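Local coordinates for putative hemin transport system, substrate-binding protein (Burkholderia cenocepacia, PDB 5Y8A) that probably delivers heme to an inner-membrane hemin transporter as its periplasmic binding protein, and holds two stacked heme b groups between its lobes, at residues R169-A174 with F247-G252; R55-E60 with T80-V85. All coordinates share one frame; numbering follows the deposited sequence.

Interaction 1: residues R169-A174 with F247-G252. With HEM (protoporphyrin IX containing Fe), chain D.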
ATOM      1  N   ARG A 169       1.378   3.185  13.521  1.00 23.89           N
ATOM      2  CA  ARG A 169       2.158   3.951  12.550  1.00 20.30           C
ATOM      3  C   ARG A 169       2.515   3.124  11.316  1.00 21.89           C
ATOM      4  O   ARG A 169       3.558   3.343  10.702  1.00 21.55           O
ATOM      5  CB  ARG A 169       3.410   4.529  13.197  1.00 23.00           C
ATOM      6  CG  ARG A 169       3.071   5.382  14.410  1.00 26.89           C
ATOM      7  CD  ARG A 169       4.206   6.283  14.809  1.00 29.34           C
ATOM      8  NE  ARG A 169       4.016   6.803  16.160  1.00 34.43           N
ATOM      9  CZ  ARG A 169       4.790   7.730  16.723  1.00 37.71           C
ATOM     10  NH1 ARG A 169       5.807   8.249  16.044  1.00 38.02           N
ATOM     11  NH2 ARG A 169       4.547   8.136  17.961  1.00 38.97           N
ATOM     12  N   THR A 170       1.643   2.182  10.937  1.00 15.89           N
ATOM     13  CA  THR A 170       1.816   1.393   9.727  1.00 16.24           C
ATOM     14  C   THR A 170       0.659   1.655   8.767  1.00 18.61           C
ATOM     15  O   THR A 170      -0.396   2.160   9.148  1.00 19.81           O
ATOM     16  CB  THR A 170       1.870  -0.103  10.048  1.00 16.08           C
ATOM     17  OG1 THR A 170       0.669  -0.448  10.723  1.00 16.97           O
ATOM     18  CG2 THR A 170       3.105  -0.461  10.972  1.00 16.06           C
ATOM     19  N   ALA A 171       0.860   1.286   7.503  1.00 19.87           N
ATOM     20  CA  ALA A 171      -0.244   1.322   6.554  1.00 16.22           C
ATOM     21  C   ALA A 171      -1.366   0.382   6.990  1.00 14.67           C
ATOM     22  O   ALA A 171      -2.548   0.713   6.850  1.00 11.44           O
ATOM     23  CB  ALA A 171       0.253   0.971   5.147  1.00 13.62           C
ATOM     24  N   ALA A 172      -1.014  -0.777   7.558  1.00 14.66           N
ATOM     25  CA  ALA A 172      -2.027  -1.741   7.990  1.00 16.53           C
ATOM     26  C   ALA A 172      -2.915  -1.156   9.081  1.00 19.83           C
ATOM     27  O   ALA A 172      -4.147  -1.294   9.035  1.00 18.63           O
ATOM     28  CB  ALA A 172      -1.355  -3.030   8.476  1.00 19.15           C
ATOM     29  N   ASP A 173      -2.307  -0.492  10.070  1.00 20.67           N
ATOM     30  CA  ASP A 173      -3.081   0.120  11.154  1.00 20.37           C
ATOM     31  C   ASP A 173      -4.123   1.099  10.609  1.00 18.88           C
ATOM     32  O   ASP A 173      -5.297   1.062  10.993  1.00 19.03           O
ATOM     33  CB  ASP A 173      -2.133   0.823  12.135  1.00 20.56           C
ATOM     34  CG  ASP A 173      -2.823   1.218  13.443  1.00 24.29           C
ATOM     35  OD1 ASP A 173      -2.965   0.360  14.346  1.00 25.65           O
ATOM     36  OD2 ASP A 173      -3.212   2.393  13.580  1.00 27.29           O
ATOM     37  N   ALA A 174      -3.715   1.962   9.685  1.00 16.24           N
ATOM     38  CA  ALA A 174      -4.646   2.945   9.134  1.00 16.01           C
ATOM     39  C   ALA A 174      -5.741   2.289   8.297  1.00 15.34           C
ATOM     40  O   ALA A 174      -6.901   2.722   8.336  1.00 18.69           O
ATOM     41  CB  ALA A 174      -3.879   3.968   8.306  1.00 16.09           C
ATOM     42  N   PHE A 247      -2.134  -3.513  -3.155  1.00 13.99           N
ATOM     43  CA  PHE A 247      -3.489  -2.977  -3.250  1.00 18.91           C
ATOM     44  C   PHE A 247      -4.026  -2.613  -1.867  1.00 15.72           C
ATOM     45  O   PHE A 247      -4.619  -1.547  -1.681  1.00 18.25           O
ATOM     46  CB  PHE A 247      -4.397  -4.001  -3.945  1.00 20.95           C
ATOM     47  CG  PHE A 247      -5.881  -3.748  -3.759  1.00 21.82           C
ATOM     48  CD1 PHE A 247      -6.503  -2.671  -4.376  1.00 18.06           C
ATOM     49  CD2 PHE A 247      -6.656  -4.603  -2.980  1.00 22.87           C
ATOM     50  CE1 PHE A 247      -7.875  -2.451  -4.220  1.00 16.49           C
ATOM     51  CE2 PHE A 247      -8.037  -4.376  -2.809  1.00 22.82           C
ATOM     52  CZ  PHE A 247      -8.640  -3.298  -3.441  1.00 17.90           C
ATOM     53  N   LEU A 248      -3.817  -3.477  -0.874  1.00 11.03           N
ATOM     54  CA  LEU A 248      -4.325  -3.177   0.459  1.00 14.33           C
ATOM     55  C   LEU A 248      -3.583  -2.000   1.080  1.00 18.01           C
ATOM     56  O   LEU A 248      -4.200  -1.106   1.680  1.00 18.63           O
ATOM     57  CB  LEU A 248      -4.197  -4.416   1.353  1.00 15.16           C
ATOM     58  CG  LEU A 248      -4.260  -4.210   2.858  1.00 20.13           C
ATOM     59  CD1 LEU A 248      -5.676  -3.799   3.271  1.00 18.87           C
ATOM     60  CD2 LEU A 248      -3.770  -5.454   3.636  1.00 20.17           C
ATOM     61  N   LEU A 249      -2.263  -1.979   0.936  1.00 13.12           N
ATOM     62  CA  LEU A 249      -1.400  -1.169   1.783  1.00 14.58           C
ATOM     63  C   LEU A 249      -0.793   0.016   1.055  1.00 19.00           C
ATOM     64  O   LEU A 249      -0.092   0.824   1.689  1.00 19.89           O
ATOM     65  CB  LEU A 249      -0.274  -2.054   2.350  1.00 17.61           C
ATOM     66  CG  LEU A 249      -0.686  -3.323   3.114  1.00 20.38           C
ATOM     67  CD1 LEU A 249       0.500  -4.276   3.357  1.00 21.60           C
ATOM     68  CD2 LEU A 249      -1.297  -2.907   4.439  1.00 22.51           C
ATOM     69  N   GLY A 250      -1.041   0.143  -0.254  1.00 17.35           N
ATOM     70  CA  GLY A 250      -0.243   1.045  -1.074  1.00 17.82           C
ATOM     71  C   GLY A 250      -0.530   2.517  -0.851  1.00 16.88           C
ATOM     72  O   GLY A 250       0.351   3.358  -1.055  1.00 16.38           O
ATOM     73  N   PHE A 251      -1.740   2.849  -0.406  1.00 12.29           N
ATOM     74  CA  PHE A 251      -2.206   4.236  -0.320  1.00 10.95           C
ATOM     75  C   PHE A 251      -1.998   4.989  -1.642  1.00 12.88           C
ATOM     76  O   PHE A 251      -1.298   5.991  -1.719  1.00 11.08           O
ATOM     77  CB  PHE A 251      -1.566   4.966   0.855  1.00 14.69           C
ATOM     78  CG  PHE A 251      -2.282   4.706   2.138  1.00 15.33           C
ATOM     79  CD1 PHE A 251      -2.006   3.561   2.873  1.00 17.13           C
ATOM     80  CD2 PHE A 251      -3.290   5.543   2.560  1.00 14.02           C
ATOM     81  CE1 PHE A 251      -2.702   3.288   4.028  1.00 16.21           C
ATOM     82  CE2 PHE A 251      -3.982   5.262   3.721  1.00 13.98           C
ATOM     83  CZ  PHE A 251      -3.673   4.140   4.456  1.00 14.99           C
ATOM     84  N   GLY A 252      -2.657   4.483  -2.685  1.00 16.78           N
ATOM     85  CA  GLY A 252      -2.701   5.147  -3.972  1.00 17.13           C
ATOM     86  C   GLY A 252      -4.117   5.503  -4.392  1.00 15.09           C
ATOM     87  O   GLY A 252      -5.046   5.562  -3.573  1.00 15.70           O
TER
HETATM   88  CHA HEM D 402       7.455  -2.868   5.079  1.00 40.81           C
HETATM   89  CHB HEM D 402       5.852  -5.207   1.151  1.00 39.63           C
HETATM   90  CHC HEM D 402       9.738  -8.172   0.852  1.00 47.47           C
HETATM   91  CHD HEM D 402      11.318  -5.780   4.714  1.00 49.39           C
HETATM   92  C1A HEM D 402       6.635  -3.245   4.033  1.00 41.50           C
HETATM   93  C2A HEM D 402       5.328  -2.703   3.692  1.00 42.43           C
HETATM   94  C3A HEM D 402       4.907  -3.364   2.600  1.00 40.17           C
HETATM   95  C4A HEM D 402       5.916  -4.337   2.219  1.00 39.91           C
HETATM   96  CMA HEM D 402       3.586  -3.156   1.839  1.00 34.25           C
HETATM   97  CAA HEM D 402       4.582  -1.566   4.455  1.00 44.31           C
HETATM   98  CBA HEM D 402       3.389  -2.132   5.226  1.00 34.43           C
HETATM   99  CGA HEM D 402       2.743  -1.208   6.237  1.00 33.49           C
HETATM  100  O1A HEM D 402       1.839  -1.706   6.955  1.00 33.93           O
HETATM  101  O2A HEM D 402       3.099  -0.004   6.349  1.00 32.36           O
HETATM  102  C1B HEM D 402       6.775  -6.149   0.728  1.00 42.99           C
HETATM  103  C2B HEM D 402       6.659  -6.886  -0.510  1.00 44.44           C
HETATM  104  C3B HEM D 402       7.709  -7.715  -0.622  1.00 45.58           C
HETATM  105  C4B HEM D 402       8.550  -7.529   0.554  1.00 45.60           C
HETATM  106  CMB HEM D 402       5.485  -6.710  -1.499  1.00 44.54           C
HETATM  107  CAB HEM D 402       7.951  -8.683  -1.811  1.00 48.00           C
HETATM  108  CBB HEM D 402       9.021  -9.489  -1.894  1.00 49.05           C
HETATM  109  C1C HEM D 402      10.569  -7.751   1.857  1.00 47.66           C
HETATM  110  C2C HEM D 402      11.936  -8.155   2.130  1.00 48.69           C
HETATM  111  C3C HEM D 402      12.353  -7.465   3.207  1.00 49.95           C
HETATM  112  C4C HEM D 402      11.260  -6.622   3.637  1.00 49.01           C
HETATM  113  CMC HEM D 402      12.741  -9.168   1.287  1.00 52.61           C
HETATM  114  CAC HEM D 402      13.701  -7.481   3.979  1.00 52.95           C
HETATM  115  CBC HEM D 402      14.628  -8.443   3.885  1.00 56.50           C
HETATM  116  C1D HEM D 402      10.418  -4.829   5.121  1.00 47.77           C
HETATM  117  C2D HEM D 402      10.628  -4.008   6.285  1.00 48.81           C
HETATM  118  C3D HEM D 402       9.587  -3.182   6.407  1.00 47.97           C
HETATM  119  C4D HEM D 402       8.668  -3.475   5.318  1.00 44.74           C
HETATM  120  CMD HEM D 402      11.885  -4.112   7.178  1.00 50.19           C
HETATM  121  CAD HEM D 402       9.377  -2.147   7.536  1.00 52.55           C
HETATM  122  CBD HEM D 402       9.192  -2.944   8.843  1.00 58.39           C
HETATM  123  CGD HEM D 402       9.039  -2.062  10.054  1.00 61.27           C
HETATM  124  O1D HEM D 402       9.577  -2.436  11.142  1.00 64.22           O
HETATM  125  O2D HEM D 402       8.390  -0.987   9.928  1.00 59.35           O
HETATM  126  NA  HEM D 402       6.948  -4.236   3.116  1.00 41.31           N
HETATM  127  NB  HEM D 402       7.946  -6.566   1.349  1.00 43.38           N
HETATM  128  NC  HEM D 402      10.191  -6.814   2.796  1.00 47.66           N
HETATM  129  ND  HEM D 402       9.209  -4.497   4.546  1.00 45.17           N
HETATM  130 FE   HEM D 402       8.477  -5.639   2.860  1.00 45.84          FE
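A171 packs against both L249 and F251, and the side-chain contacts across the two segments are apolar, with two backbone carbonyls beside them. The methyl of A171 lies 4.2 Å from CB of L249 and 3.9 Å from CE1 of F251. The leucine branches are divided: CD2 reaches CB of A172 at 4.0 Å, whereas CD1 rests on the heme methyl CMA at 3.6 Å. With CG anti to the carbonyl carbon (chi1 -83°), the F251 ring swings towards helix 171-178. A171 O meets it at the edge, in the ring plane, and CB of A174 approaches CZ obliquely.

The polar interactions gather at the helix start. T170 is the N-cap, its OG1 accepting from D173 N at 3.0 Å. The next two amides, at the N-terminal end, bind one heme propionate with a bond to each oxygen: A171 N to O2A (2.8 Å) and A172 N to O1A (3.1 Å). The helix dipole would probably add to the attraction for this carboxylate; the heme is also hydrogen-bonded to Y191 N.

Helix 171-178 thus meets segment 247-252, which lies on helix 245-249, beside the heme propionate, with F154 of strand 151-155 touching both A172 and L249, Y191 of strand 191-193 flanking T170 and A172, and H99 covering A171 and A174.

Interaction 2: residues R55-E60 with T80-V85. With HEM (protoporphyrin IX containing Fe), chain C.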
ATOM      1  N   ARG A  55      14.342   1.432  -2.104  1.00 19.57           N
ATOM      2  CA  ARG A  55      15.330   1.878  -1.129  1.00 21.51           C
ATOM      3  C   ARG A  55      16.754   1.447  -1.483  1.00 22.96           C
ATOM      4  O   ARG A  55      17.669   1.705  -0.705  1.00 23.50           O
ATOM      5  CB  ARG A  55      14.958   1.362   0.271  1.00 25.89           C
ATOM      6  CG  ARG A  55      13.517   1.662   0.665  1.00 28.00           C
ATOM      7  CD  ARG A  55      13.133   1.059   2.018  1.00 33.50           C
ATOM      8  NE  ARG A  55      12.473   2.052   2.865  1.00 37.46           N
ATOM      9  CZ  ARG A  55      11.206   2.436   2.737  1.00 37.39           C
ATOM     10  NH1 ARG A  55      10.429   1.912   1.798  1.00 35.55           N
ATOM     11  NH2 ARG A  55      10.716   3.356   3.554  1.00 39.30           N
ATOM     12  N   ALA A  56      16.967   0.820  -2.639  1.00 19.05           N
ATOM     13  CA  ALA A  56      18.281   0.360  -3.061  1.00 21.66           C
ATOM     14  C   ALA A  56      18.502   0.751  -4.508  1.00 19.29           C
ATOM     15  O   ALA A  56      18.829  -0.072  -5.359  1.00 18.50           O
ATOM     16  CB  ALA A  56      18.442  -1.159  -2.903  1.00 25.13           C
ATOM     17  N   LEU A  57      18.287   2.025  -4.808  1.00 18.37           N
ATOM     18  CA  LEU A  57      18.353   2.479  -6.184  1.00 17.65           C
ATOM     19  C   LEU A  57      19.772   2.469  -6.696  1.00 21.93           C
ATOM     20  O   LEU A  57      20.704   2.869  -6.001  1.00 20.19           O
ATOM     21  CB  LEU A  57      17.809   3.892  -6.313  1.00 16.58           C
ATOM     22  CG  LEU A  57      16.327   3.961  -6.051  1.00 14.78           C
ATOM     23  CD1 LEU A  57      15.890   5.401  -6.283  1.00 20.08           C
ATOM     24  CD2 LEU A  57      15.609   2.977  -6.971  1.00 15.52           C
ATOM     25  N   SER A  58      19.916   2.059  -7.945  1.00 25.97           N
ATOM     26  CA  SER A  58      21.150   2.260  -8.683  1.00 25.74           C
ATOM     27  C   SER A  58      21.060   3.605  -9.399  1.00 24.77           C
ATOM     28  O   SER A  58      20.172   3.806 -10.229  1.00 23.13           O
ATOM     29  CB  SER A  58      21.341   1.099  -9.662  1.00 27.04           C
ATOM     30  OG  SER A  58      22.406   1.317 -10.553  1.00 28.01           O
ATOM     31  N   ALA A  59      21.950   4.539  -9.058  1.00 23.79           N
ATOM     32  CA  ALA A  59      21.970   5.797  -9.789  1.00 26.82           C
ATOM     33  C   ALA A  59      22.361   5.566 -11.243  1.00 27.23           C
ATOM     34  O   ALA A  59      21.762   6.142 -12.161  1.00 19.61           O
ATOM     35  CB  ALA A  59      22.936   6.777  -9.129  1.00 31.10           C
ATOM     36  N   GLU A  60      23.356   4.710 -11.466  1.00 24.90           N
ATOM     37  CA  GLU A  60      23.762   4.389 -12.828  1.00 25.49           C
ATOM     38  C   GLU A  60      22.634   3.696 -13.582  1.00 20.03           C
ATOM     39  O   GLU A  60      22.406   3.977 -14.760  1.00 19.29           O
ATOM     40  CB  GLU A  60      25.033   3.530 -12.803  1.00 30.08           C
ATOM     41  CG  GLU A  60      26.194   4.140 -11.966  1.00 34.53           C
ATOM     42  CD  GLU A  60      26.058   3.925 -10.435  1.00 38.41           C
ATOM     43  OE1 GLU A  60      26.982   4.331  -9.684  1.00 41.65           O
ATOM     44  OE2 GLU A  60      25.038   3.361  -9.976  1.00 35.11           O
ATOM     45  N   THR A  80      22.670   8.618  -1.136  1.00 39.62           N
ATOM     46  CA  THR A  80      23.777   8.786  -2.075  1.00 41.01           C
ATOM     47  C   THR A  80      23.292   8.693  -3.520  1.00 38.16           C
ATOM     48  O   THR A  80      23.690   9.498  -4.370  1.00 39.28           O
ATOM     49  CB  THR A  80      24.875   7.751  -1.805  1.00 45.02           C
ATOM     50  OG1 THR A  80      24.293   6.452  -1.671  1.00 46.81           O
ATOM     51  CG2 THR A  80      25.638   8.079  -0.528  1.00 47.61           C
ATOM     52  N   ALA A  81      22.404   7.741  -3.811  1.00 36.36           N
ATOM     53  CA  ALA A  81      21.948   7.562  -5.189  1.00 31.62           C
ATOM     54  C   ALA A  81      21.099   8.743  -5.659  1.00 27.27           C
ATOM     55  O   ALA A  81      21.259   9.213  -6.792  1.00 23.60           O
ATOM     56  CB  ALA A  81      21.174   6.248  -5.313  1.00 31.86           C
ATOM     57  N   ILE A  82      20.194   9.246  -4.805  1.00 30.93           N
ATOM     58  CA  ILE A  82      19.386  10.410  -5.179  1.00 30.42           C
ATOM     59  C   ILE A  82      20.266  11.638  -5.424  1.00 35.77           C
ATOM     60  O   ILE A  82      20.026  12.424  -6.351  1.00 35.68           O
ATOM     61  CB  ILE A  82      18.332  10.707  -4.098  1.00 29.95           C
ATOM     62  CG1 ILE A  82      17.423   9.500  -3.865  1.00 34.70           C
ATOM     63  CG2 ILE A  82      17.521  11.903  -4.518  1.00 27.83           C
ATOM     64  CD1 ILE A  82      16.559   9.133  -5.052  1.00 33.28           C
ATOM     65  N   ALA A  83      21.275  11.840  -4.578  1.00 37.76           N
ATOM     66  CA  ALA A  83      22.211  12.938  -4.805  1.00 42.64           C
ATOM     67  C   ALA A  83      22.908  12.786  -6.149  1.00 41.96           C
ATOM     68  O   ALA A  83      23.015  13.748  -6.918  1.00 43.70           O
ATOM     69  CB  ALA A  83      23.238  13.001  -3.671  1.00 44.45           C
ATOM     70  N   GLN A  84      23.361  11.572  -6.457  1.00 40.61           N
ATOM     71  CA  GLN A  84      24.027  11.329  -7.732  1.00 40.31           C
ATOM     72  C   GLN A  84      23.138  11.711  -8.907  1.00 34.66           C
ATOM     73  O   GLN A  84      23.608  12.314  -9.878  1.00 35.57           O
ATOM     74  CB  GLN A  84      24.435   9.861  -7.818  1.00 41.71           C
ATOM     75  CG  GLN A  84      25.749   9.601  -8.513  1.00 47.72           C
ATOM     76  CD  GLN A  84      26.164   8.150  -8.400  1.00 49.85           C
ATOM     77  OE1 GLN A  84      25.701   7.432  -7.508  1.00 47.55           O
ATOM     78  NE2 GLN A  84      27.030   7.701  -9.309  1.00 53.39           N
ATOM     79  N   VAL A  85      21.845  11.376  -8.834  1.00 30.41           N
ATOM     80  CA  VAL A  85      20.935  11.631  -9.948  1.00 29.21           C
ATOM     81  C   VAL A  85      20.698  13.130 -10.124  1.00 34.34           C
ATOM     82  O   VAL A  85      20.745  13.658 -11.243  1.00 34.91           O
ATOM     83  CB  VAL A  85      19.611  10.869  -9.737  1.00 24.81           C
ATOM     84  CG1 VAL A  85      18.558  11.373 -10.690  1.00 21.97           C
ATOM     85  CG2 VAL A  85      19.830   9.343  -9.938  1.00 20.55           C
TER
HETATM   86  CHA HEM C 401      12.118  -5.213   0.184  1.00 41.79           C
HETATM   87  CHB HEM C 401       7.749  -3.506  -1.020  1.00 44.62           C
HETATM   88  CHC HEM C 401       7.967  -0.326   2.628  1.00 38.67           C
HETATM   89  CHD HEM C 401      12.283  -2.129   3.925  1.00 43.00           C
HETATM   90  C1A HEM C 401      10.922  -5.011  -0.486  1.00 43.85           C
HETATM   91  C2A HEM C 401      10.495  -5.667  -1.719  1.00 47.26           C
HETATM   92  C3A HEM C 401       9.290  -5.196  -2.041  1.00 42.82           C
HETATM   93  C4A HEM C 401       8.913  -4.227  -1.034  1.00 37.36           C
HETATM   94  CMA HEM C 401       8.432  -5.591  -3.264  1.00 42.17           C
HETATM   95  CAA HEM C 401      11.298  -6.738  -2.506  1.00 53.33           C
HETATM   96  CBA HEM C 401      11.717  -6.202  -3.878  1.00 56.64           C
HETATM   97  CGA HEM C 401      12.201  -7.352  -4.718  1.00 64.46           C
HETATM   98  O1A HEM C 401      11.447  -7.769  -5.642  1.00 65.10           O
HETATM   99  O2A HEM C 401      13.330  -7.854  -4.450  1.00 67.95           O
HETATM  100  C1B HEM C 401       7.461  -2.463  -0.168  1.00 43.37           C
HETATM  101  C2B HEM C 401       6.308  -1.597  -0.279  1.00 44.10           C
HETATM  102  C3B HEM C 401       6.373  -0.709   0.726  1.00 44.36           C
HETATM  103  C4B HEM C 401       7.555  -1.006   1.508  1.00 40.72           C
HETATM  104  CMB HEM C 401       5.252  -1.717  -1.407  1.00 43.57           C
HETATM  105  CAB HEM C 401       5.397   0.435   1.095  1.00 45.88           C
HETATM  106  CBB HEM C 401       4.141   0.510   0.638  1.00 47.65           C
HETATM  107  C1C HEM C 401       9.148  -0.550   3.296  1.00 39.60           C
HETATM  108  C2C HEM C 401       9.592   0.180   4.458  1.00 42.53           C
HETATM  109  C3C HEM C 401      10.794  -0.307   4.819  1.00 43.52           C
HETATM  110  C4C HEM C 401      11.132  -1.372   3.898  1.00 42.33           C
HETATM  111  CMC HEM C 401       8.745   1.315   5.087  1.00 44.68           C
HETATM  112  CAC HEM C 401      11.724   0.093   5.988  1.00 45.92           C
HETATM  113  CBC HEM C 401      11.413   1.047   6.869  1.00 46.40           C
HETATM  114  C1D HEM C 401      12.647  -3.093   3.008  1.00 44.81           C
HETATM  115  C2D HEM C 401      13.908  -3.797   2.958  1.00 48.19           C
HETATM  116  C3D HEM C 401      13.884  -4.648   1.923  1.00 49.77           C
HETATM  117  C4D HEM C 401      12.588  -4.519   1.278  1.00 40.67           C
HETATM  118  CMD HEM C 401      15.079  -3.584   3.942  1.00 49.54           C
HETATM  119  CAD HEM C 401      15.040  -5.601   1.530  1.00 53.81           C
HETATM  120  CBD HEM C 401      15.397  -5.499   0.049  1.00 57.54           C
HETATM  121  CGD HEM C 401      15.473  -6.885  -0.548  1.00 61.22           C
HETATM  122  O1D HEM C 401      15.474  -7.016  -1.801  1.00 62.03           O
HETATM  123  O2D HEM C 401      15.519  -7.864   0.237  1.00 64.73           O
HETATM  124  NA  HEM C 401       9.927  -4.132  -0.101  1.00 38.18           N
HETATM  125  NB  HEM C 401       8.206  -2.074   0.934  1.00 41.10           N
HETATM  126  NC  HEM C 401      10.106  -1.487   2.981  1.00 40.21           N
HETATM  127  ND  HEM C 401      11.873  -3.563   1.969  1.00 39.41           N
HETATM  128 FE   HEM C 401      10.239  -2.587   1.341  1.00 37.11          FE
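Q84 leaves its helix with chi1 at -144° and runs extended beyond CG, which carries its amide across A59 to E60, whose own chain folds back at chi2 (80°). The amide nitrogen NE2 of Q84 reaches OE1 of E60 at 3.4 Å, a weak hydrogen bond, with the carboxylate and amide planes turned 86° apart. S58 OG adds a similarly weak bond to the other oxygen, OE2, so both of these bonds to the carboxylate are weak, at an exposed rim.

Small side chains let the backbones come close next to this pair, with the CA atoms of A59 and A81 4.9 Å apart. CB of A59 sits 3.3 Å from OE1 of Q84, and it also meets the methyl of A81 and CG2 of V85, at 4.1 Å from the latter. The helices joined here, 59-64 and 79-87, accompany the parallel sheet of the N-terminal lobe, as in the Rossmann-like lobes of periplasmic binding proteins, and strand 69-73 lies between them in sequence. S58 is the N-cap of the first, its OG bonded to G61 N.

Towards the heme, L57 O lies 3.5 Å from CB of A81, while the ends of L57 and I82 approach at CD1 to CD1, 4.0 Å. Further along, the R55 guanidinium turns one face to the porphyrin: heme C2C lies 3.2 Å above the guanidinium plane, over its centre, and the arginine side chain touches E75.

In the fold
Interaction 2 comes first along the chain and is complete before interaction 1 opens; their centres lie 26 Å apart and their nearest atoms about 10 Å, without touching. Interaction 2 belongs to the N-terminal lobe, built on the parallel sheet of strands 6-11, 30-35, 69-73 and 91-95. Interaction 1 joins helices 171-178 and 245-249 of the C-terminal lobe, near the centre of the chain. The hemes lie between the lobes: R55 in 55-60 covers one, while 169-174 binds a propionate of the other. The contacts therefore reach the stacked pair from opposite lobes of the cleft, consistent with a periplasmic binding protein gripping its ligand between two domains.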